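Local coordinates for BAR/IMD domain-containing adapter protein 2-like 2 (Mus musculus, PDB 3OK8), which binds phosphoinositides and induces planar or gently curved membrane structures, its I-BAR (IMD) domain being the part present here, at residues 24-29 with 112-117; 16-21 with 118-123. All blocks are in the same frame, centred on the assembly; numbering follows the deposited sequence.

Interaction 1: 24-29 with 112-117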
loop_
_atom_site.group_PDB
_atom_site.type_symbol
_atom_site.label_atom_id
_atom_site.label_comp_id
_atom_site.label_asym_id
_atom_site.label_seq_id
_atom_site.Cartn_x
_atom_site.Cartn_y
_atom_site.Cartn_z
ATOM N N GLN A 24 1.499 -25.474 18.761
ATOM C CA GLN A 24 1.113 -24.096 18.963
ATOM C C GLN A 24 1.941 -23.233 18.034
ATOM O O GLN A 24 1.406 -22.593 17.128
ATOM C CB GLN A 24 1.323 -23.708 20.416
ATOM C CG GLN A 24 0.728 -22.379 20.813
ATOM C CD GLN A 24 0.280 -22.376 22.270
ATOM O OE1 GLN A 24 0.709 -21.536 23.067
ATOM N NE2 GLN A 24 -0.584 -23.327 22.624
ATOM N N PHE A 25 3.252 -23.248 18.227
ATOM C CA PHE A 25 4.145 -22.456 17.401
ATOM C C PHE A 25 4.233 -22.974 15.964
ATOM O O PHE A 25 3.999 -22.223 15.014
ATOM C CB PHE A 25 5.534 -22.361 18.023
ATOM C CG PHE A 25 6.489 -21.523 17.230
ATOM C CD1 PHE A 25 6.556 -20.153 17.427
ATOM C CD2 PHE A 25 7.320 -22.105 16.287
ATOM C CE1 PHE A 25 7.431 -19.372 16.696
ATOM C CE2 PHE A 25 8.205 -21.329 15.551
ATOM C CZ PHE A 25 8.260 -19.958 15.755
ATOM N N ASN A 26 4.564 -24.247 15.788
ATOM C CA ASN A 26 4.725 -24.754 14.425
ATOM C C ASN A 26 3.497 -24.551 13.509
ATOM O O ASN A 26 3.637 -24.084 12.370
ATOM C CB ASN A 26 5.204 -26.207 14.424
ATOM C CG ASN A 26 5.791 -26.625 13.089
ATOM O OD1 ASN A 26 5.064 -26.987 12.157
ATOM N ND2 ASN A 26 7.119 -26.576 12.986
ATOM N N PRO A 27 2.292 -24.883 14.004
ATOM C CA PRO A 27 1.093 -24.632 13.191
ATOM C C PRO A 27 0.899 -23.146 12.891
ATOM O O PRO A 27 0.459 -22.792 11.792
ATOM C CB PRO A 27 -0.054 -25.142 14.076
ATOM C CG PRO A 27 0.603 -26.071 15.075
ATOM C CD PRO A 27 1.966 -25.492 15.306
ATOM N N ALA A 28 1.221 -22.285 13.853
ATOM C CA ALA A 28 1.093 -20.843 13.652
ATOM C C ALA A 28 1.965 -20.344 12.503
ATOM O O ALA A 28 1.643 -19.341 11.866
ATOM C CB ALA A 28 1.405 -20.082 14.929
ATOM N N LEU A 29 3.064 -21.046 12.240
ATOM C CA LEU A 29 3.946 -20.715 11.120
ATOM C C LEU A 29 3.340 -21.124 9.788
ATOM O O LEU A 29 3.557 -20.453 8.778
ATOM C CB LEU A 29 5.321 -21.370 11.267
ATOM C CG LEU A 29 6.253 -20.798 12.331
ATOM C CD1 LEU A 29 7.692 -21.124 11.967
ATOM C CD2 LEU A 29 6.059 -19.295 12.478
ATOM N N LEU A 112 10.489 -29.439 8.238
ATOM C CA LEU A 112 11.856 -29.817 8.575
ATOM C C LEU A 112 12.167 -29.501 10.035
ATOM O O LEU A 112 12.949 -30.192 10.678
ATOM C CB LEU A 112 12.857 -29.073 7.686
ATOM C CG LEU A 112 13.153 -29.686 6.317
ATOM C CD1 LEU A 112 14.232 -28.880 5.590
ATOM C CD2 LEU A 112 13.580 -31.146 6.488
ATOM N N ASP A 113 11.554 -28.447 10.555
ATOM C CA ASP A 113 11.789 -28.073 11.933
ATOM C C ASP A 113 10.761 -28.712 12.863
ATOM O O ASP A 113 11.023 -28.876 14.051
ATOM C CB ASP A 113 11.810 -26.558 12.101
ATOM C CG ASP A 113 12.218 -26.145 13.498
ATOM O OD1 ASP A 113 13.427 -25.913 13.728
ATOM O OD2 ASP A 113 11.329 -26.080 14.371
ATOM N N MET A 114 9.598 -29.077 12.329
ATOM C CA MET A 114 8.661 -29.861 13.108
ATOM C C MET A 114 9.343 -31.180 13.479
ATOM O O MET A 114 9.473 -31.506 14.654
ATOM C CB MET A 114 7.363 -30.118 12.338
ATOM C CG MET A 114 6.410 -31.083 13.057
ATOM S SD MET A 114 5.570 -30.393 14.513
ATOM C CE MET A 114 4.209 -29.526 13.726
ATOM N N GLN A 115 9.794 -31.909 12.462
ATOM C CA GLN A 115 10.476 -33.181 12.631
ATOM C C GLN A 115 11.725 -33.082 13.520
ATOM O O GLN A 115 12.069 -34.028 14.234
ATOM C CB GLN A 115 10.849 -33.751 11.264
ATOM C CG GLN A 115 11.590 -35.081 11.316
ATOM C CD GLN A 115 10.655 -36.278 11.375
ATOM O OE1 GLN A 115 11.095 -37.412 11.564
ATOM N NE2 GLN A 115 9.359 -36.031 11.209
ATOM N N PHE A 116 12.399 -31.940 13.481
ATOM C CA PHE A 116 13.585 -31.732 14.306
ATOM C C PHE A 116 13.236 -31.731 15.783
ATOM O O PHE A 116 13.832 -32.463 16.570
ATOM C CB PHE A 116 14.257 -30.412 13.949
ATOM C CG PHE A 116 15.313 -29.980 14.934
ATOM C CD1 PHE A 116 15.003 -29.110 15.971
ATOM C CD2 PHE A 116 16.616 -30.431 14.814
ATOM C CE1 PHE A 116 15.971 -28.698 16.868
ATOM C CE2 PHE A 116 17.593 -30.027 15.716
ATOM C CZ PHE A 116 17.268 -29.160 16.744
ATOM N N ILE A 117 12.281 -30.883 16.151
ATOM C CA ILE A 117 11.795 -30.806 17.521
ATOM C C ILE A 117 11.094 -32.097 17.953
ATOM O O ILE A 117 11.052 -32.411 19.144
ATOM C CB ILE A 117 10.855 -29.597 17.729
ATOM C CG1 ILE A 117 11.512 -28.551 18.629
ATOM C CG2 ILE A 117 9.588 -30.029 18.410
ATOM C CD1 ILE A 117 12.873 -28.106 18.178
#

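Interaction 2: 16-21 with 118-123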
loop_
_atom_site.group_PDB
_atom_site.type_symbol
_atom_site.label_atom_id
_atom_site.label_comp_id
_atom_site.label_asym_id
_atom_site.label_seq_id
_atom_site.Cartn_x
_atom_site.Cartn_y
_atom_site.Cartn_z
ATOM N N ALA A 16 5.754 -29.716 28.356
ATOM C CA ALA A 16 4.867 -28.606 28.047
ATOM C C ALA A 16 5.483 -27.674 27.002
ATOM O O ALA A 16 4.770 -27.040 26.229
ATOM C CB ALA A 16 4.552 -27.833 29.309
ATOM N N ILE A 17 6.809 -27.597 26.997
ATOM C CA ILE A 17 7.542 -26.722 26.097
ATOM C C ILE A 17 7.670 -27.301 24.694
ATOM O O ILE A 17 7.399 -26.613 23.708
ATOM C CB ILE A 17 8.931 -26.414 26.635
ATOM C CG1 ILE A 17 8.820 -25.518 27.866
ATOM C CG2 ILE A 17 9.782 -25.765 25.541
ATOM C CD1 ILE A 17 10.145 -25.271 28.566
ATOM N N TYR A 18 8.093 -28.555 24.602
ATOM C CA TYR A 18 8.075 -29.266 23.329
ATOM C C TYR A 18 6.676 -29.307 22.725
ATOM O O TYR A 18 6.515 -29.254 21.504
ATOM C CB TYR A 18 8.609 -30.687 23.497
ATOM C CG TYR A 18 10.104 -30.710 23.621
ATOM C CD1 TYR A 18 10.903 -30.293 22.563
ATOM C CD2 TYR A 18 10.727 -31.123 24.801
ATOM C CE1 TYR A 18 12.273 -30.292 22.666
ATOM C CE2 TYR A 18 12.105 -31.126 24.910
ATOM C CZ TYR A 18 12.868 -30.712 23.838
ATOM O OH TYR A 18 14.230 -30.694 23.919
ATOM N N LYS A 19 5.661 -29.408 23.577
ATOM C CA LYS A 19 4.292 -29.419 23.083
ATOM C C LYS A 19 3.816 -28.031 22.660
ATOM O O LYS A 19 2.967 -27.922 21.783
ATOM C CB LYS A 19 3.324 -30.055 24.078
ATOM C CG LYS A 19 3.237 -31.581 23.967
ATOM C CD LYS A 19 4.500 -32.273 24.510
ATOM C CE LYS A 19 4.598 -33.728 24.069
ATOM N NZ LYS A 19 3.591 -34.595 24.753
ATOM N N SER A 20 4.357 -26.979 23.272
ATOM C CA SER A 20 4.038 -25.618 22.832
ATOM C C SER A 20 4.590 -25.391 21.436
ATOM O O SER A 20 3.957 -24.760 20.591
ATOM C CB SER A 20 4.634 -24.572 23.776
ATOM O OG SER A 20 3.768 -24.281 24.852
ATOM N N ILE A 21 5.791 -25.903 21.203
ATOM C CA ILE A 21 6.447 -25.733 19.918
ATOM C C ILE A 21 5.706 -26.504 18.826
ATOM O O ILE A 21 5.479 -25.990 17.748
ATOM C CB ILE A 21 7.927 -26.184 19.975
ATOM C CG1 ILE A 21 8.730 -25.279 20.916
ATOM C CG2 ILE A 21 8.543 -26.222 18.576
ATOM C CD1 ILE A 21 10.162 -25.760 21.152
ATOM N N LYS A 118 10.556 -32.840 16.987
ATOM C CA LYS A 118 9.899 -34.110 17.267
ATOM C C LYS A 118 10.934 -35.154 17.696
ATOM O O LYS A 118 10.710 -35.910 18.635
ATOM C CB LYS A 118 9.139 -34.604 16.042
ATOM C CG LYS A 118 7.920 -35.445 16.366
ATOM C CD LYS A 118 7.189 -35.902 15.106
ATOM C CE LYS A 118 7.481 -37.365 14.765
ATOM N NZ LYS A 118 8.933 -37.655 14.577
ATOM N N ASP A 119 12.063 -35.192 16.993
ATOM C CA ASP A 119 13.172 -36.074 17.335
ATOM C C ASP A 119 13.816 -35.653 18.648
ATOM O O ASP A 119 14.198 -36.485 19.456
ATOM C CB ASP A 119 14.224 -36.064 16.224
ATOM C CG ASP A 119 13.750 -36.761 14.961
ATOM O OD1 ASP A 119 12.867 -37.646 15.061
ATOM O OD2 ASP A 119 14.267 -36.429 13.871
ATOM N N SER A 120 13.953 -34.348 18.840
ATOM C CA SER A 120 14.495 -33.792 20.070
ATOM C C SER A 120 13.644 -34.247 21.253
ATOM O O SER A 120 14.142 -34.846 22.212
ATOM C CB SER A 120 14.517 -32.259 19.966
ATOM O OG SER A 120 15.138 -31.654 21.084
ATOM N N CYS A 121 12.349 -33.981 21.163
ATOM C CA CYS A 121 11.404 -34.405 22.179
ATOM C C CYS A 121 11.455 -35.908 22.453
ATOM O O CYS A 121 11.389 -36.325 23.604
ATOM C CB CYS A 121 9.989 -34.002 21.779
ATOM S SG CYS A 121 8.710 -34.489 22.962
ATOM N N GLN A 122 11.553 -36.718 21.398
ATOM C CA GLN A 122 11.611 -38.175 21.539
ATOM C C GLN A 122 12.883 -38.610 22.243
ATOM O O GLN A 122 12.852 -39.439 23.150
ATOM C CB GLN A 122 11.553 -38.862 20.174
ATOM C CG GLN A 122 10.165 -38.966 19.562
ATOM C CD GLN A 122 10.210 -39.301 18.076
ATOM O OE1 GLN A 122 9.194 -39.231 17.380
ATOM N NE2 GLN A 122 11.397 -39.656 17.581
ATOM N N HIS A 123 14.010 -38.063 21.800
ATOM C CA HIS A 123 15.296 -38.336 22.428
ATOM C C HIS A 123 15.191 -38.083 23.927
ATOM O O HIS A 123 15.599 -38.911 24.736
ATOM C CB HIS A 123 16.379 -37.448 21.814
ATOM C CG HIS A 123 17.760 -37.726 22.324
ATOM N ND1 HIS A 123 18.283 -37.099 23.437
ATOM C CD2 HIS A 123 18.736 -38.544 21.862
ATOM C CE1 HIS A 123 19.517 -37.522 23.640
ATOM N NE2 HIS A 123 19.818 -38.398 22.698
#

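Interaction 1: 24-29 with 112-117
One face of the Asn-26 carboxamide is covered by the Met-114 side chain: SD stands over CG, CE lies over the OD1 side, and CB lies above and beyond the O-to-N edge, nearer ND2. The closest approach is from Met-114 CE to Asn-26 OD1, 3.1 Å, with CE also 3.5 Å from Asn-26 CB; no hydrogen bond joins the two segments. Bends at chi2 (73°) and chi3 (83°) fold the thioether back across the amide. At the nitrogen end, Asn-26 ND2 lies 3.6 Å from Met-114 CB and donates a hydrogen bond to the carbonyl O of Thr-110, one turn before Met-114. The Asp-113 carboxylate stays at 4.5 Å, OD2 to Asn-26 ND2, and turns instead to a salt bridge with Arg-185 on helix 153-217. Replacing Asn-26 with alanine would probably leave the Thr-110 carbonyl without its side-chain donor and open a gap beneath the Met-114 thioether. Just beyond, Pro-27 kinks the helix, and Ala-28 packs on Ile-60 of the second subunit. The contact joins the first two helices of the elongated three-helix bundle, two copies of which form the antiparallel I-BAR dimer.

Interaction 2: 16-21 with 118-123
Tyr-18 and Cys-121 account for most of the surface buried here, with Ser-120 adding a polar end, where helices 5-66 and 71-147 run antiparallel in the three-helix bundle of the I-BAR domain. The axes of the two short segments pass 10.4 Å apart at 164°, and the gap is bridged by the tyrosine ring. Cys-121 covers one face of that ring: its CA stands above the ring centre, and its CB makes a CH-pi contact 4.1 Å from the Tyr-18 centroid, 25° off the normal. With SG anti to the backbone N (chi1 179°), the thiol is carried towards the root of the tyrosine, where SG comes within 3.8 Å of Tyr-18 CB. The sulfur therefore meets the ring obliquely, 4.8 Å from the Tyr-18 centroid to Cys-121 SG, a sulfur-aromatic contact. Lys-19 adds a looser touch on the same sulfur through its CE methylene. Tyr-18 also packs on Ala-178, so the third helix, 153-217, shares in enclosing this buried ring, while Cys-121 touches Met-15, about a turn before Tyr-18. At the far end of the ring the phenol is tied to the facing helix by a hydrogen bond between Tyr-18 OH and Ser-120 OG, 3.1 Å long, the serine oxygen lying oblique to the ring and 3.5 Å from Tyr-18 CE1.

From the N terminus, helix 5-66 first supplies 16-21 and then, about a turn later, 24-29. The chain reverses between residues 66 and 71 and returns along helix 71-147, reaching 112-117 before 118-123. Interaction 1 therefore closes the inner loop, with 82 intervening residues, and is nested within the 96-residue loop closed by interaction 2. Both join the same pair of antiparallel helices, their centres 10 Å apart, as successive levels of one interface. Probable backbone hydrogen bonds from Phe-25 N to Ser-20 O and from Asn-26 N to Ile-21 O connect the levels along the first helix, while Ile-117 packs against Ile-21 across the interface.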